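Local coordinates for protein sensory rhodopsin transducer (PDB 1NC7) that is of unknown function but binds magnesium ions and, as a member of the Anabaena sensory rhodopsin transducer family, may take part in signalling, at residues F66-S71 with K99-M104; V45-L50 with R89-G94; W29-G34 with M113-L118. One frame throughout, in Å; residues are numbered along the deposited sequence.

Overall arrangement
The three contacts share one antiparallel sheet, their centres lying about 14 Å (contacts 1 and 2), 12 Å (1 and 3) and 11 Å (2 and 3) apart. Contact 3 joins the first long strand, 28-34, to 110-121, and the loop it closes encloses both others, whose segments alternate along the chain. Contact 1 pairs strands 60-68 and 101-107, the latter a neighbour of 28-34; contact 2 ties strand 47-54, beside 110-121, to the turn after 84-89. E48 links all three, by a salt bridge to R117 and a weak hydrogen bond to Y101. Contacts 1 and 3 also meet a second subunit, so the same sheet serves both the chain's core and the assembly.

Contact 1 (F66-S71 with K99-M104); sequences FLFEDS and KPYSIM
F66 and L67 pair with I103 and S102 on antiparallel strands whose short axes approach to 4.5 Å, at 150° between their directions. L67 and S102 form the hydrogen-bonded pair: L67 N reaches S102 O at 2.9 Å in a nearly straight bond, and S102 N returns a more bent one to L67 O at 2.8 Å. In the non-hydrogen-bonded pair F66-I103, F66 CA also makes a CA-H...O contact with S102 O. Beyond F68 the backbones are joined by a water, which accepts from E69 N and donates to P100 O.

On the face carrying F66, Y101 and I103, the F66 ring turns its edge toward the face of Y101 in an offset edge-to-face pair, centroids 5.5 Å apart and planes at 72°. I103, alongside F66, sets CG1 3.9 Å from F66 CE1 and in the plane of the Y101 ring, at its edge. F68 brings CE1 to 3.6 Å from Y101 CB. K99 runs across F68 at about a right angle; with CG anti to the backbone N (chi1 -176°) and every later torsion extended, it carries NZ over the phenyl face, 4.7 Å from the ring centroid, as a cation-pi contact. There NZ also donates to S71 OG at 3.0 Å, so the ammonium is held by both ring and hydroxyl. E69 lays its carboxylate end across P100 CG, while OE2 accepts from H87 N of the second subunit.

Strand 101-107 lies between 60-68 and 28-34, and S102 OG bonds P32 O on the latter. I95 packs on F66, and I36 and L90 on Y101; on the other face, M83 and M53 of the second subunit cover L67 and S102.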
loop_
_atom_site.group_PDB
_atom_site.type_symbol
_atom_site.label_atom_id
_atom_site.label_comp_id
_atom_site.label_asym_id
_atom_site.label_seq_id
_atom_site.Cartn_x
_atom_site.Cartn_y
_atom_site.Cartn_z
ATOM N N PHE D 66 20.523 -4.582 0.828
ATOM C CA PHE D 66 19.890 -4.776 -0.469
ATOM C C PHE D 66 20.179 -6.195 -0.944
ATOM O O PHE D 66 21.342 -6.602 -1.034
ATOM C CB PHE D 66 20.442 -3.763 -1.475
ATOM C CG PHE D 66 20.082 -2.341 -1.159
ATOM C CD1 PHE D 66 18.908 -1.780 -1.649
ATOM C CD2 PHE D 66 20.902 -1.574 -0.340
ATOM C CE1 PHE D 66 18.555 -0.469 -1.325
ATOM C CE2 PHE D 66 20.559 -0.265 -0.011
ATOM C CZ PHE D 66 19.384 0.287 -0.505
ATOM N N LEU D 67 19.118 -6.947 -1.223
ATOM C CA LEU D 67 19.237 -8.319 -1.707
ATOM C C LEU D 67 18.896 -8.320 -3.190
ATOM O O LEU D 67 18.014 -7.584 -3.631
ATOM C CB LEU D 67 18.266 -9.243 -0.968
ATOM C CG LEU D 67 18.360 -9.336 0.554
ATOM C CD1 LEU D 67 17.327 -10.334 1.051
ATOM C CD2 LEU D 67 19.765 -9.755 0.974
ATOM N N PHE D 68 19.594 -9.147 -3.959
ATOM C CA PHE D 68 19.361 -9.220 -5.394
ATOM C C PHE D 68 18.930 -10.618 -5.814
ATOM O O PHE D 68 18.890 -11.533 -4.994
ATOM C CB PHE D 68 20.631 -8.783 -6.126
ATOM C CG PHE D 68 21.031 -7.368 -5.816
ATOM C CD1 PHE D 68 20.437 -6.304 -6.486
ATOM C CD2 PHE D 68 21.949 -7.097 -4.806
ATOM C CE1 PHE D 68 20.748 -4.985 -6.152
ATOM C CE2 PHE D 68 22.266 -5.782 -4.464
ATOM C CZ PHE D 68 21.663 -4.724 -5.139
ATOM N N GLU D 69 18.595 -10.781 -7.090
ATOM C CA GLU D 69 18.153 -12.080 -7.575
ATOM C C GLU D 69 19.294 -13.060 -7.813
ATOM O O GLU D 69 19.160 -14.244 -7.512
ATOM C CB GLU D 69 17.345 -11.925 -8.867
ATOM C CG GLU D 69 16.059 -11.125 -8.706
ATOM C CD GLU D 69 15.152 -11.248 -9.914
ATOM O OE1 GLU D 69 15.620 -10.971 -11.038
ATOM O OE2 GLU D 69 13.972 -11.625 -9.739
ATOM N N ASP D 70 20.411 -12.564 -8.343
ATOM C CA ASP D 70 21.562 -13.415 -8.642
ATOM C C ASP D 70 22.895 -12.789 -8.254
ATOM O O ASP D 70 23.941 -13.153 -8.795
ATOM C CB ASP D 70 21.592 -13.752 -10.134
ATOM C CG ASP D 70 20.350 -14.485 -10.591
ATOM O OD1 ASP D 70 20.095 -15.598 -10.083
ATOM O OD2 ASP D 70 19.628 -13.947 -11.457
ATOM N N SER D 71 22.854 -11.841 -7.329
ATOM C CA SER D 71 24.060 -11.174 -6.858
ATOM C C SER D 71 24.030 -11.174 -5.342
ATOM O O SER D 71 22.977 -11.379 -4.736
ATOM C CB SER D 71 24.114 -9.730 -7.365
ATOM O OG SER D 71 24.268 -9.683 -8.771
ATOM N N LYS D 99 17.603 -3.133 -12.071
ATOM C CA LYS D 99 18.022 -4.393 -11.480
ATOM C C LYS D 99 17.138 -4.642 -10.264
ATOM O O LYS D 99 17.210 -3.914 -9.275
ATOM C CB LYS D 99 19.492 -4.324 -11.054
ATOM C CG LYS D 99 20.035 -5.638 -10.509
ATOM C CD LYS D 99 21.518 -5.535 -10.180
ATOM C CE LYS D 99 22.080 -6.892 -9.776
ATOM N NZ LYS D 99 23.540 -6.838 -9.500
ATOM N N PRO D 100 16.284 -5.669 -10.326
ATOM C CA PRO D 100 15.400 -5.965 -9.195
ATOM C C PRO D 100 16.151 -6.259 -7.904
ATOM O O PRO D 100 17.212 -6.878 -7.920
ATOM C CB PRO D 100 14.598 -7.167 -9.689
ATOM C CG PRO D 100 15.536 -7.842 -10.638
ATOM C CD PRO D 100 16.127 -6.675 -11.392
ATOM N N TYR D 101 15.595 -5.800 -6.790
ATOM C CA TYR D 101 16.202 -6.033 -5.490
ATOM C C TYR D 101 15.130 -5.976 -4.410
ATOM O O TYR D 101 13.957 -5.722 -4.699
ATOM C CB TYR D 101 17.305 -4.993 -5.220
ATOM C CG TYR D 101 16.846 -3.547 -5.154
ATOM C CD1 TYR D 101 16.313 -3.013 -3.981
ATOM C CD2 TYR D 101 16.956 -2.712 -6.263
ATOM C CE1 TYR D 101 15.904 -1.677 -3.915
ATOM C CE2 TYR D 101 16.549 -1.379 -6.208
ATOM C CZ TYR D 101 16.028 -0.870 -5.036
ATOM O OH TYR D 101 15.628 0.447 -4.989
ATOM N N SER D 102 15.533 -6.267 -3.180
ATOM C CA SER D 102 14.635 -6.220 -2.033
ATOM C C SER D 102 15.409 -5.531 -0.927
ATOM O O SER D 102 16.641 -5.516 -0.943
ATOM C CB SER D 102 14.221 -7.621 -1.587
ATOM O OG SER D 102 13.405 -8.239 -2.563
ATOM N N ILE D 103 14.690 -4.964 0.035
ATOM C CA ILE D 103 15.324 -4.230 1.120
ATOM C C ILE D 103 14.983 -4.728 2.515
ATOM O O ILE D 103 13.823 -4.977 2.827
ATOM C CB ILE D 103 14.907 -2.736 1.092
ATOM C CG1 ILE D 103 15.212 -2.119 -0.273
ATOM C CG2 ILE D 103 15.620 -1.971 2.201
ATOM C CD1 ILE D 103 14.659 -0.710 -0.430
HETATM N N MSE D 104 16.011 -4.886 3.342
HETATM C CA MSE D 104 15.824 -5.244 4.739
HETATM C C MSE D 104 16.531 -4.116 5.476
HETATM O O MSE D 104 17.702 -3.835 5.216
HETATM C CB MSE D 104 16.484 -6.571 5.108
HETATM C CG MSE D 104 16.566 -6.748 6.627
HETATM SE SE MSE D 104 17.264 -8.440 7.232
HETATM C CE MSE D 104 19.092 -8.248 6.633
HETATM O O HOH W 1 18.683 -8.674 -9.198
#

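Contact 2 (V45-L50 with R89-G94); sequences VSHESL and RLDKLG
S49 and R89 form an antiparallel, non-hydrogen-bonded pair where strand 84-89, the outermost on this side of the chain's main sheet, ends against strand 47-54 and turns off into a loop. One backbone bond, L90 N to E48 O at 3.0 Å, continues the ladder past that pair. L90 then turns inward, its CD2 at 3.9 Å from L50 CB and its CD1 near E48 CB.

On the face of S49 and R89, the guanidinium of R89 lies flat on the imidazole of H47, centres 3.7 Å apart and planes at 19°. The overlap is offset: NE sits above the rim of the ring, 3.4 Å from H47 CG, rather than over its middle. R89 gets there by folding back at chi2 (-73°) and chi3 (-68°). R89 in turn grips D91 side-on, R89 NE donating to D91 OD1 at 2.7 Å and R89 NH2 to D91 OD2 at 2.9 Å, both on the syn side of the oxygens though somewhat out of the carboxylate plane. K92 CE covers the guanidinium's opposite face, and V45 CG2 stands at its edge, 3.3 Å from R89 NH2.

The imidazole's rotation is fixed as well, because H47 ND1 donates to V45 O at 2.8 Å in an almost perfectly straight bond within the ring plane. A water accepting from V45 N and R89 NH2 ties the start of the segment to the stack. The overlying arginine would probably disfavour protonation of H47, an effect D91 may partly offset.

E48 faces the other way, salt-bridged to R117 NE. An arginine-histidine stack, clamped by a bidentate carboxylate from the following turn, thus closes the end of the strand that is outermost within the chain, where an antiparallel ladder gives way to a turn.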
loop_
_atom_site.group_PDB
_atom_site.type_symbol
_atom_site.label_atom_id
_atom_site.label_comp_id
_atom_site.label_asym_id
_atom_site.label_seq_id
_atom_site.Cartn_x
_atom_site.Cartn_y
_atom_site.Cartn_z
ATOM N N VAL D 45 14.077 12.357 -12.298
ATOM C CA VAL D 45 14.635 11.105 -12.781
ATOM C C VAL D 45 13.873 10.029 -12.016
ATOM O O VAL D 45 13.437 10.259 -10.887
ATOM C CB VAL D 45 16.146 10.978 -12.467
ATOM C CG1 VAL D 45 16.926 12.063 -13.197
ATOM C CG2 VAL D 45 16.378 11.072 -10.970
ATOM N N SER D 46 13.678 8.874 -12.638
ATOM C CA SER D 46 12.982 7.779 -11.977
ATOM C C SER D 46 13.791 7.399 -10.745
ATOM O O SER D 46 15.020 7.439 -10.760
ATOM C CB SER D 46 12.867 6.578 -12.915
ATOM O OG SER D 46 12.030 6.877 -14.016
ATOM N N HIS D 47 13.104 7.028 -9.674
ATOM C CA HIS D 47 13.805 6.670 -8.453
ATOM C C HIS D 47 12.881 6.009 -7.456
ATOM O O HIS D 47 11.694 5.820 -7.706
ATOM C CB HIS D 47 14.393 7.922 -7.796
ATOM C CG HIS D 47 13.358 8.900 -7.327
ATOM N ND1 HIS D 47 12.810 9.857 -8.154
ATOM C CD2 HIS D 47 12.747 9.046 -6.127
ATOM C CE1 HIS D 47 11.904 10.550 -7.484
ATOM N NE2 HIS D 47 11.846 10.077 -6.252
ATOM N N GLU D 48 13.460 5.640 -6.323
ATOM C CA GLU D 48 12.704 5.070 -5.225
ATOM C C GLU D 48 13.165 5.855 -4.020
ATOM O O GLU D 48 14.335 6.233 -3.929
ATOM C CB GLU D 48 13.010 3.587 -5.019
ATOM C CG GLU D 48 12.443 2.692 -6.098
ATOM C CD GLU D 48 12.310 1.251 -5.651
ATOM O OE1 GLU D 48 13.244 0.743 -4.998
ATOM O OE2 GLU D 48 11.274 0.623 -5.958
ATOM N N SER D 49 12.234 6.135 -3.121
ATOM C CA SER D 49 12.559 6.862 -1.911
ATOM C C SER D 49 12.187 5.993 -0.727
ATOM O O SER D 49 11.029 5.599 -0.573
ATOM C CB SER D 49 11.788 8.184 -1.840
ATOM O OG SER D 49 12.243 9.103 -2.821
ATOM N N LEU D 50 13.181 5.661 0.089
ATOM C CA LEU D 50 12.932 4.876 1.285
ATOM C C LEU D 50 12.734 5.940 2.346
ATOM O O LEU D 50 13.686 6.611 2.752
ATOM C CB LEU D 50 14.137 3.999 1.635
ATOM C CG LEU D 50 13.989 3.182 2.923
ATOM C CD1 LEU D 50 12.795 2.239 2.807
ATOM C CD2 LEU D 50 15.267 2.394 3.177
ATOM N N ARG D 89 17.003 8.793 -1.031
ATOM C CA ARG D 89 16.978 8.538 -2.470
ATOM C C ARG D 89 17.854 7.331 -2.781
ATOM O O ARG D 89 19.081 7.410 -2.738
ATOM C CB ARG D 89 17.477 9.770 -3.229
ATOM C CG ARG D 89 16.460 10.899 -3.296
ATOM C CD ARG D 89 15.342 10.544 -4.266
ATOM N NE ARG D 89 15.823 10.504 -5.644
ATOM C CZ ARG D 89 15.708 11.506 -6.509
ATOM N NH1 ARG D 89 15.116 12.638 -6.147
ATOM N NH2 ARG D 89 16.194 11.382 -7.738
ATOM N N LEU D 90 17.211 6.214 -3.101
ATOM C CA LEU D 90 17.918 4.973 -3.387
ATOM C C LEU D 90 18.667 4.960 -4.714
ATOM O O LEU D 90 19.530 4.110 -4.929
ATOM C CB LEU D 90 16.941 3.797 -3.325
ATOM C CG LEU D 90 16.172 3.658 -2.005
ATOM C CD1 LEU D 90 15.322 2.398 -2.038
ATOM C CD2 LEU D 90 17.140 3.600 -0.837
ATOM N N ASP D 91 18.339 5.897 -5.597
ATOM C CA ASP D 91 18.996 5.991 -6.900
ATOM C C ASP D 91 20.357 6.679 -6.809
ATOM O O ASP D 91 21.076 6.781 -7.804
ATOM C CB ASP D 91 18.108 6.757 -7.887
ATOM C CG ASP D 91 17.793 8.164 -7.418
ATOM O OD1 ASP D 91 17.360 8.321 -6.258
ATOM O OD2 ASP D 91 17.967 9.115 -8.209
ATOM N N LYS D 92 20.709 7.148 -5.617
ATOM C CA LYS D 92 21.982 7.833 -5.412
ATOM C C LYS D 92 22.938 7.020 -4.544
ATOM O O LYS D 92 23.830 7.580 -3.904
ATOM C CB LYS D 92 21.735 9.195 -4.759
ATOM C CG LYS D 92 20.797 10.095 -5.549
ATOM C CD LYS D 92 20.555 11.407 -4.823
ATOM C CE LYS D 92 19.633 12.318 -5.615
ATOM N NZ LYS D 92 19.369 13.595 -4.895
ATOM N N LEU D 93 22.763 5.702 -4.538
ATOM C CA LEU D 93 23.598 4.826 -3.719
ATOM C C LEU D 93 24.504 3.878 -4.501
ATOM O O LEU D 93 25.137 3.000 -3.914
ATOM C CB LEU D 93 22.715 4.001 -2.778
ATOM C CG LEU D 93 21.804 4.760 -1.810
ATOM C CD1 LEU D 93 20.998 3.764 -0.986
ATOM C CD2 LEU D 93 22.636 5.652 -0.907
ATOM N N GLY D 94 24.570 4.044 -5.817
ATOM C CA GLY D 94 25.420 3.175 -6.613
ATOM C C GLY D 94 24.766 1.855 -6.972
ATOM O O GLY D 94 25.413 0.963 -7.525
HETATM O O HOH W 2 14.252 13.323 -9.439
#

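Contact 3 (W29-G34 with M113-L118); sequences WFFPDG and MQLSRL. With EDO (1,2-ethanediol), chain O.
W29 and M113, present as selenomethionine, meet over the indole face: the backbone N of M113 sits above the middle of the ring system, and M113 CG lies over the five-membered ring, 4.1 Å from its centroid. The selenium comes in obliquely as a Met-aromatic contact, M113 SE standing 4.7 Å from the centroid of that same W29 ring. The strands run nearly parallel, 18° between directions, but are not paired; their axes stay 8.0 Å apart, with strand 124-135 between them in the sheet order, so the contact rests on side chains meeting each other and the backbone opposite. Were W29 an alanine, M113 would probably lose the ring face it lies on, with a gap opened beside its selenium and its end freer to turn.

F31 presents its face to L115, whose CB lies 3.8 Å from the phenyl centroid, while the ring edge points at the M113 carbonyl, F31 CZ being 3.6 Å from M113 O. L50 of strand 47-54 also packs on this ring.

At the far end D33 and R117 cross at about a right angle, carboxylate and guanidinium planes at 84°. R117, extended to CG and CD and bent at chi3 (-54°), brings NH2 to 2.8 Å from D33 OD1; this salt bridge is a weak, angled hydrogen bond, and NH2 makes another weak one to D33 O. A 1,2-ethanediol, probably from the crystallisation liquor, closes the ring: its O2 donates to D33 OD2 at 2.6 Å and accepts from R117 NH1 at 3.0 Å.

D33 OD2 also meets S116 OG of the second subunit. With E48 as its second carboxylate, the buried R117 would be expected to stay charged, and its aspartate partner couples this ion pair to the subunit interface.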
loop_
_atom_site.group_PDB
_atom_site.type_symbol
_atom_site.label_atom_id
_atom_site.label_comp_id
_atom_site.label_asym_id
_atom_site.label_seq_id
_atom_site.Cartn_x
_atom_site.Cartn_y
_atom_site.Cartn_z
ATOM N N TRP D 29 12.452 -3.474 9.163
ATOM C CA TRP D 29 11.504 -3.214 8.080
ATOM C C TRP D 29 11.923 -3.930 6.803
ATOM O O TRP D 29 13.113 -4.043 6.510
ATOM C CB TRP D 29 11.388 -1.706 7.837
ATOM C CG TRP D 29 10.719 -1.012 8.969
ATOM C CD1 TRP D 29 11.289 -0.598 10.146
ATOM C CD2 TRP D 29 9.320 -0.739 9.085
ATOM N NE1 TRP D 29 10.325 -0.090 10.984
ATOM C CE2 TRP D 29 9.108 -0.166 10.358
ATOM C CE3 TRP D 29 8.222 -0.927 8.233
ATOM C CZ2 TRP D 29 7.839 0.217 10.803
ATOM C CZ3 TRP D 29 6.961 -0.545 8.677
ATOM C CH2 TRP D 29 6.782 0.022 9.951
ATOM N N PHE D 30 10.935 -4.396 6.040
ATOM C CA PHE D 30 11.188 -5.160 4.821
ATOM C C PHE D 30 10.350 -4.698 3.631
ATOM O O PHE D 30 9.139 -4.495 3.754
ATOM C CB PHE D 30 10.897 -6.639 5.094
ATOM C CG PHE D 30 11.671 -7.210 6.253
ATOM C CD1 PHE D 30 12.823 -7.953 6.037
ATOM C CD2 PHE D 30 11.253 -6.985 7.561
ATOM C CE1 PHE D 30 13.552 -8.469 7.115
ATOM C CE2 PHE D 30 11.972 -7.493 8.644
ATOM C CZ PHE D 30 13.123 -8.235 8.419
ATOM N N PHE D 31 11.003 -4.555 2.481
ATOM C CA PHE D 31 10.347 -4.130 1.245
ATOM C C PHE D 31 10.804 -5.043 0.110
ATOM O O PHE D 31 11.891 -4.868 -0.441
ATOM C CB PHE D 31 10.725 -2.683 0.921
ATOM C CG PHE D 31 10.236 -1.691 1.931
ATOM C CD1 PHE D 31 8.945 -1.180 1.852
ATOM C CD2 PHE D 31 11.055 -1.293 2.982
ATOM C CE1 PHE D 31 8.477 -0.282 2.810
ATOM C CE2 PHE D 31 10.596 -0.397 3.946
ATOM C CZ PHE D 31 9.305 0.109 3.859
ATOM N N PRO D 32 9.974 -6.026 -0.262
ATOM C CA PRO D 32 10.346 -6.950 -1.337
ATOM C C PRO D 32 10.505 -6.397 -2.750
ATOM O O PRO D 32 11.350 -6.884 -3.502
ATOM C CB PRO D 32 9.249 -8.017 -1.275
ATOM C CG PRO D 32 8.836 -8.000 0.171
ATOM C CD PRO D 32 8.797 -6.524 0.472
ATOM N N ASP D 33 9.712 -5.395 -3.123
ATOM C CA ASP D 33 9.802 -4.873 -4.484
ATOM C C ASP D 33 10.632 -3.612 -4.668
ATOM O O ASP D 33 10.115 -2.498 -4.579
ATOM C CB ASP D 33 8.403 -4.631 -5.058
ATOM C CG ASP D 33 8.430 -4.360 -6.556
ATOM O OD1 ASP D 33 9.537 -4.295 -7.132
ATOM O OD2 ASP D 33 7.349 -4.214 -7.159
ATOM N N GLY D 34 11.920 -3.805 -4.941
ATOM C CA GLY D 34 12.812 -2.686 -5.171
ATOM C C GLY D 34 13.269 -2.688 -6.619
ATOM O O GLY D 34 13.569 -3.748 -7.178
HETATM N N MSE D 113 8.875 2.932 8.397
HETATM C CA MSE D 113 9.341 3.102 7.025
HETATM C C MSE D 113 8.295 2.844 5.957
HETATM O O MSE D 113 7.380 2.035 6.138
HETATM C CB MSE D 113 10.538 2.193 6.761
HETATM C CG MSE D 113 11.728 2.486 7.636
HETATM SE SE MSE D 113 13.276 1.508 7.062
HETATM C CE MSE D 113 14.218 1.477 8.737
ATOM N N GLN D 114 8.468 3.531 4.831
ATOM C CA GLN D 114 7.575 3.429 3.681
ATOM C C GLN D 114 8.443 3.541 2.431
ATOM O O GLN D 114 9.399 4.314 2.411
ATOM C CB GLN D 114 6.565 4.583 3.726
ATOM C CG GLN D 114 5.487 4.558 2.648
ATOM C CD GLN D 114 4.469 5.678 2.831
ATOM O OE1 GLN D 114 4.376 6.280 3.902
ATOM N NE2 GLN D 114 3.699 5.957 1.789
ATOM N N LEU D 115 8.122 2.770 1.396
ATOM C CA LEU D 115 8.893 2.815 0.155
ATOM C C LEU D 115 8.009 3.259 -0.998
ATOM O O LEU D 115 6.925 2.709 -1.212
ATOM C CB LEU D 115 9.483 1.439 -0.176
ATOM C CG LEU D 115 10.342 1.348 -1.446
ATOM C CD1 LEU D 115 11.603 2.191 -1.275
ATOM C CD2 LEU D 115 10.709 -0.106 -1.722
ATOM N N SER D 116 8.479 4.252 -1.744
ATOM C CA SER D 116 7.725 4.766 -2.875
ATOM C C SER D 116 8.588 4.796 -4.116
ATOM O O SER D 116 9.791 5.026 -4.043
ATOM C CB SER D 116 7.218 6.172 -2.570
ATOM O OG SER D 116 6.454 6.162 -1.383
ATOM N N ARG D 117 7.969 4.553 -5.262
ATOM C CA ARG D 117 8.701 4.568 -6.513
ATOM C C ARG D 117 8.087 5.538 -7.506
ATOM O O ARG D 117 6.867 5.610 -7.643
ATOM C CB ARG D 117 8.717 3.170 -7.145
ATOM C CG ARG D 117 9.459 3.120 -8.483
ATOM C CD ARG D 117 9.281 1.775 -9.154
ATOM N NE ARG D 117 9.672 0.692 -8.264
ATOM C CZ ARG D 117 9.466 -0.595 -8.519
ATOM N NH1 ARG D 117 8.871 -0.964 -9.645
ATOM N NH2 ARG D 117 9.845 -1.513 -7.641
ATOM N N LEU D 118 8.950 6.299 -8.171
ATOM C CA LEU D 118 8.525 7.215 -9.219
ATOM C C LEU D 118 9.127 6.647 -10.500
ATOM O O LEU D 118 10.349 6.531 -10.628
ATOM C CB LEU D 118 9.069 8.630 -9.005
ATOM C CG LEU D 118 8.833 9.546 -10.217
ATOM C CD1 LEU D 118 7.342 9.829 -10.371
ATOM C CD2 LEU D 118 9.605 10.846 -10.045
HETATM C C1 EDO O . 6.061 -4.155 -11.445
HETATM O O1 EDO O . 7.072 -4.615 -12.363
HETATM C C2 EDO O . 6.676 -3.235 -10.441
HETATM O O2 EDO O . 7.831 -3.768 -9.719
#